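Local coordinates for protein [4Fe-4S]-dependent U34-ARNt thiolase (Methanococcus maripaludis, PDB 6SCY) that probably binds ATP and tRNA and uses a [4Fe-4S] cluster to thiolate a tRNA uridine, at residues L56-N70 against G97-I110. Numbering follows the deposited sequence.
With SO4 (sulfate ion), chain L.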
loop_
_atom_site.group_PDB
_atom_site.type_symbol
_atom_site.label_atom_id
_atom_site.label_comp_id
_atom_site.label_asym_id
_atom_site.label_seq_id
_atom_site.Cartn_x
_atom_site.Cartn_y
_atom_site.Cartn_z
ATOM N N LEU A 56 -23.949 16.552 -4.628
ATOM C CA LEU A 56 -24.745 16.229 -3.449
ATOM C C LEU A 56 -25.533 14.940 -3.668
ATOM O O LEU A 56 -26.128 14.751 -4.741
ATOM C CB LEU A 56 -25.703 17.376 -3.137
ATOM C CG LEU A 56 -25.274 18.316 -2.042
ATOM C CD1 LEU A 56 -24.225 19.273 -2.530
ATOM C CD2 LEU A 56 -26.459 19.075 -1.505
ATOM N N SER A 57 -25.537 14.050 -2.656
ATOM C CA SER A 57 -26.246 12.776 -2.741
ATOM C C SER A 57 -27.162 12.494 -1.536
ATOM O O SER A 57 -27.739 11.405 -1.452
ATOM C CB SER A 57 -25.267 11.633 -2.982
ATOM O OG SER A 57 -24.301 11.572 -1.947
ATOM N N GLY A 58 -27.304 13.472 -0.637
ATOM C CA GLY A 58 -28.180 13.363 0.527
ATOM C C GLY A 58 -27.601 12.807 1.817
ATOM O O GLY A 58 -28.199 12.982 2.886
ATOM N N GLY A 59 -26.449 12.148 1.728
ATOM C CA GLY A 59 -25.776 11.562 2.883
ATOM C C GLY A 59 -25.090 12.590 3.753
ATOM O O GLY A 59 -24.927 13.740 3.332
ATOM N N LYS A 60 -24.680 12.186 4.980
ATOM C CA LYS A 60 -24.016 13.079 5.944
ATOM C C LYS A 60 -22.869 13.862 5.312
ATOM O O LYS A 60 -22.886 15.081 5.403
ATOM C CB LYS A 60 -23.581 12.360 7.233
ATOM C CG LYS A 60 -22.978 10.977 7.028
ATOM C CD LYS A 60 -21.729 10.774 7.863
ATOM C CE LYS A 60 -21.128 9.407 7.640
ATOM N NZ LYS A 60 -20.525 9.262 6.280
ATOM N N ASP A 61 -21.954 13.178 4.578
ATOM C CA ASP A 61 -20.788 13.753 3.882
ATOM C C ASP A 61 -21.142 14.936 2.986
ATOM O O ASP A 61 -20.661 16.037 3.242
ATOM C CB ASP A 61 -20.037 12.682 3.078
ATOM C CG ASP A 61 -19.514 11.524 3.903
ATOM O OD1 ASP A 61 -18.563 11.733 4.672
ATOM O OD2 ASP A 61 -20.048 10.400 3.759
ATOM N N SER A 62 -22.017 14.722 1.977
ATOM C CA SER A 62 -22.458 15.748 1.025
ATOM C C SER A 62 -23.157 16.936 1.658
ATOM O O SER A 62 -22.987 18.040 1.158
ATOM C CB SER A 62 -23.323 15.148 -0.074
ATOM O OG SER A 62 -22.489 14.711 -1.135
ATOM N N LEU A 63 -23.927 16.721 2.741
ATOM C CA LEU A 63 -24.627 17.770 3.495
ATOM C C LEU A 63 -23.673 18.552 4.425
ATOM O O LEU A 63 -23.792 19.779 4.518
ATOM C CB LEU A 63 -25.800 17.164 4.277
ATOM C CG LEU A 63 -27.189 17.298 3.646
ATOM C CD1 LEU A 63 -27.317 16.502 2.354
ATOM C CD2 LEU A 63 -28.249 16.836 4.603
ATOM N N VAL A 64 -22.711 17.841 5.082
ATOM C CA VAL A 64 -21.668 18.410 5.955
ATOM C C VAL A 64 -20.753 19.292 5.109
ATOM O O VAL A 64 -20.471 20.424 5.505
ATOM C CB VAL A 64 -20.895 17.318 6.733
ATOM C CG1 VAL A 64 -19.557 17.822 7.251
ATOM C CG2 VAL A 64 -21.729 16.786 7.881
ATOM N N MET A 65 -20.334 18.784 3.928
ATOM C CA MET A 65 -19.514 19.514 2.962
ATOM C C MET A 65 -20.298 20.716 2.427
ATOM O O MET A 65 -19.740 21.804 2.317
ATOM C CB MET A 65 -19.103 18.592 1.799
ATOM C CG MET A 65 -18.275 19.282 0.737
ATOM S SD MET A 65 -18.235 18.402 -0.829
ATOM C CE MET A 65 -19.883 18.659 -1.373
ATOM N N ALA A 66 -21.587 20.520 2.110
ATOM C CA ALA A 66 -22.461 21.574 1.594
ATOM C C ALA A 66 -22.660 22.696 2.618
ATOM O O ALA A 66 -22.684 23.865 2.225
ATOM C CB ALA A 66 -23.803 20.996 1.172
ATOM N N TYR A 67 -22.771 22.342 3.926
ATOM C CA TYR A 67 -22.949 23.306 5.013
ATOM C C TYR A 67 -21.684 24.133 5.232
ATOM O O TYR A 67 -21.788 25.351 5.413
ATOM C CB TYR A 67 -23.366 22.609 6.319
ATOM C CG TYR A 67 -23.503 23.544 7.506
ATOM C CD1 TYR A 67 -22.404 23.856 8.303
ATOM C CD2 TYR A 67 -24.735 24.089 7.852
ATOM C CE1 TYR A 67 -22.523 24.714 9.396
ATOM C CE2 TYR A 67 -24.870 24.931 8.955
ATOM C CZ TYR A 67 -23.761 25.243 9.724
ATOM O OH TYR A 67 -23.890 26.073 10.816
ATOM N N LEU A 68 -20.505 23.469 5.285
ATOM C CA LEU A 68 -19.223 24.137 5.504
ATOM C C LEU A 68 -18.948 25.121 4.370
ATOM O O LEU A 68 -18.838 26.316 4.636
ATOM C CB LEU A 68 -18.067 23.130 5.715
ATOM C CG LEU A 68 -18.142 22.206 6.955
ATOM C CD1 LEU A 68 -17.086 21.107 6.888
ATOM C CD2 LEU A 68 -18.022 22.984 8.268
ATOM N N LEU A 69 -18.960 24.644 3.109
ATOM C CA LEU A 69 -18.758 25.466 1.914
ATOM C C LEU A 69 -19.698 26.664 1.882
ATOM O O LEU A 69 -19.252 27.765 1.568
ATOM C CB LEU A 69 -18.926 24.645 0.627
ATOM C CG LEU A 69 -17.789 23.717 0.217
ATOM C CD1 LEU A 69 -18.236 22.776 -0.871
ATOM C CD2 LEU A 69 -16.595 24.492 -0.270
ATOM N N ASN A 70 -20.982 26.462 2.241
ATOM C CA ASN A 70 -21.974 27.546 2.280
ATOM C C ASN A 70 -21.629 28.616 3.311
ATOM O O ASN A 70 -21.763 29.794 3.003
ATOM C CB ASN A 70 -23.401 27.019 2.467
ATOM C CG ASN A 70 -24.433 28.106 2.611
ATOM O OD1 ASN A 70 -24.880 28.409 3.717
ATOM N ND2 ASN A 70 -24.821 28.730 1.505
ATOM N N GLY A 97 -33.261 10.118 -0.857
ATOM C CA GLY A 97 -31.898 10.584 -0.641
ATOM C C GLY A 97 -31.729 11.976 -1.193
ATOM O O GLY A 97 -31.263 12.872 -0.488
ATOM N N ILE A 98 -32.171 12.170 -2.451
ATOM C CA ILE A 98 -32.167 13.462 -3.139
ATOM C C ILE A 98 -33.151 14.404 -2.426
ATOM O O ILE A 98 -32.850 15.587 -2.299
ATOM C CB ILE A 98 -32.450 13.311 -4.663
ATOM C CG1 ILE A 98 -31.345 12.478 -5.348
ATOM C CG2 ILE A 98 -32.617 14.672 -5.361
ATOM C CD1 ILE A 98 -31.739 11.832 -6.666
ATOM N N ASP A 99 -34.278 13.870 -1.900
ATOM C CA ASP A 99 -35.274 14.652 -1.158
ATOM C C ASP A 99 -34.669 15.378 0.048
ATOM O O ASP A 99 -34.972 16.554 0.252
ATOM C CB ASP A 99 -36.473 13.788 -0.736
ATOM C CG ASP A 99 -37.491 13.521 -1.834
ATOM O OD1 ASP A 99 -37.846 14.476 -2.568
ATOM O OD2 ASP A 99 -37.952 12.363 -1.946
ATOM N N ALA A 100 -33.789 14.694 0.812
ATOM C CA ALA A 100 -33.094 15.262 1.973
ATOM C C ALA A 100 -32.088 16.337 1.537
ATOM O O ALA A 100 -31.938 17.352 2.229
ATOM C CB ALA A 100 -32.388 14.164 2.750
ATOM N N ALA A 101 -31.428 16.120 0.373
ATOM C CA ALA A 101 -30.455 17.047 -0.214
ATOM C C ALA A 101 -31.126 18.308 -0.784
ATOM O O ALA A 101 -30.545 19.393 -0.702
ATOM C CB ALA A 101 -29.641 16.346 -1.292
ATOM N N VAL A 102 -32.337 18.164 -1.370
ATOM C CA VAL A 102 -33.128 19.263 -1.932
ATOM C C VAL A 102 -33.670 20.120 -0.783
ATOM O O VAL A 102 -33.528 21.344 -0.815
ATOM C CB VAL A 102 -34.252 18.762 -2.875
ATOM C CG1 VAL A 102 -35.245 19.872 -3.212
ATOM C CG2 VAL A 102 -33.669 18.177 -4.153
ATOM N N LYS A 103 -34.244 19.468 0.252
ATOM C CA LYS A 103 -34.822 20.129 1.429
ATOM C C LYS A 103 -33.767 20.903 2.257
ATOM O O LYS A 103 -34.133 21.877 2.932
ATOM C CB LYS A 103 -35.652 19.149 2.282
ATOM C CG LYS A 103 -37.037 18.919 1.659
ATOM C CD LYS A 103 -38.003 18.106 2.513
ATOM C CE LYS A 103 -39.399 18.138 1.911
ATOM N NZ LYS A 103 -39.994 16.686 1.944
ATOM N N PHE A 104 -32.465 20.506 2.163
ATOM C CA PHE A 104 -31.340 21.205 2.800
ATOM C C PHE A 104 -31.064 22.468 1.970
ATOM O O PHE A 104 -30.950 23.559 2.537
ATOM C CB PHE A 104 -30.080 20.307 2.871
ATOM C CG PHE A 104 -28.793 20.983 3.309
ATOM C CD1 PHE A 104 -28.429 21.020 4.648
ATOM C CD2 PHE A 104 -27.927 21.542 2.375
ATOM C CE1 PHE A 104 -27.235 21.635 5.047
ATOM C CE2 PHE A 104 -26.751 22.175 2.780
ATOM C CZ PHE A 104 -26.408 22.209 4.110
ATOM N N CYS A 105 -30.975 22.309 0.627
ATOM C CA CYS A 105 -30.731 23.382 -0.340
ATOM C C CYS A 105 -31.779 24.481 -0.263
ATOM O O CYS A 105 -31.477 25.642 -0.548
ATOM C CB CYS A 105 -30.615 22.824 -1.753
ATOM S SG CYS A 105 -28.961 22.224 -2.174
ATOM N N GLU A 106 -33.009 24.110 0.125
ATOM C CA GLU A 106 -34.124 25.035 0.303
ATOM C C GLU A 106 -33.940 25.797 1.628
ATOM O O GLU A 106 -33.944 27.034 1.631
ATOM C CB GLU A 106 -35.468 24.282 0.293
ATOM C CG GLU A 106 -35.870 23.715 -1.058
ATOM C CD GLU A 106 -37.137 22.876 -1.084
ATOM O OE1 GLU A 106 -37.517 22.296 -0.037
ATOM O OE2 GLU A 106 -37.740 22.783 -2.176
ATOM N N GLU A 107 -33.731 25.048 2.737
ATOM C CA GLU A 107 -33.541 25.579 4.089
ATOM C C GLU A 107 -32.285 26.459 4.241
ATOM O O GLU A 107 -32.280 27.366 5.080
ATOM C CB GLU A 107 -33.510 24.430 5.107
ATOM C CG GLU A 107 -34.034 24.824 6.480
ATOM C CD GLU A 107 -33.887 23.775 7.566
ATOM O OE1 GLU A 107 -33.245 24.080 8.599
ATOM O OE2 GLU A 107 -34.422 22.655 7.395
ATOM N N TYR A 108 -31.234 26.199 3.436
ATOM C CA TYR A 108 -29.973 26.931 3.515
ATOM C C TYR A 108 -29.730 27.911 2.348
ATOM O O TYR A 108 -28.783 28.699 2.401
ATOM C CB TYR A 108 -28.808 25.951 3.693
ATOM C CG TYR A 108 -28.754 25.377 5.094
ATOM C CD1 TYR A 108 -29.498 24.254 5.438
ATOM C CD2 TYR A 108 -27.995 25.986 6.088
ATOM C CE1 TYR A 108 -29.469 23.733 6.732
ATOM C CE2 TYR A 108 -27.960 25.477 7.386
ATOM C CZ TYR A 108 -28.693 24.343 7.702
ATOM O OH TYR A 108 -28.666 23.824 8.974
ATOM N N GLY A 109 -30.610 27.893 1.351
ATOM C CA GLY A 109 -30.546 28.790 0.203
ATOM C C GLY A 109 -29.431 28.513 -0.784
ATOM O O GLY A 109 -28.741 29.446 -1.203
ATOM N N ILE A 110 -29.258 27.235 -1.177
ATOM C CA ILE A 110 -28.260 26.805 -2.164
ATOM C C ILE A 110 -28.991 26.421 -3.459
ATOM O O ILE A 110 -29.934 25.628 -3.411
ATOM C CB ILE A 110 -27.369 25.649 -1.616
ATOM C CG1 ILE A 110 -26.518 26.119 -0.411
ATOM C CG2 ILE A 110 -26.477 25.056 -2.725
ATOM C CD1 ILE A 110 -26.082 25.017 0.571
HETATM S S SO4 L . -22.635 10.688 1.004
HETATM O O1 SO4 L . -22.176 12.004 0.565
HETATM O O2 SO4 L . -23.967 10.447 0.471
HETATM O O3 SO4 L . -22.665 10.619 2.463
HETATM O O4 SO4 L . -21.736 9.657 0.502
#
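Phe104 reaches from helix 97-108 across to helix 60-70 and packs on Leu63, Ala66 and Tyr67. A chi1 of 171° turns CG away from the backbone N and carries the ring over to them. Starting from CB, CG lies 4.0 Å from Leu63 CG, which sits over one ring face, toward the rim; Tyr108 CD1 of its own segment lies over the opposite face, likewise toward the rim. CD1 also borders Leu63 CD2, CE1 nears Tyr67 CB, and CE2 is 3.6 Å from Ala66 CB. The far end of the ring meets helix backbone, Phe104 CZ lying 3.6 Å from Leu63 O and equally close to Tyr67 N. Cut back to an alanine, this position would probably leave a gap beside Leu63 and Ala66, and Tyr108 without its packing partner. Further along, Tyr67 CE2 meets Tyr108 CE2, the ring planes 80° apart, and Ile110 CD1 packs on Asn70 CB.

At the other end the backbones close up: Gly58 CA makes a CA-H...O contact of 3.3 Å with Gly97 O, and a CB on Gly58 would run into that oxygen. Just beyond, Ser57 OG and Ser62 N hydrogen-bond a sulfate, probably from the crystallisation liquor, held by the PP-loop where ATP is predicted to bind. The two helices run nearly parallel, 13° between axes 10.8 Å apart, on one side of the parallel sheet: Leu56 and Cys105 touch Ala83 of strand 80-87, Val102 rests on strand 111-116, and Val64 packs against helix 214-223.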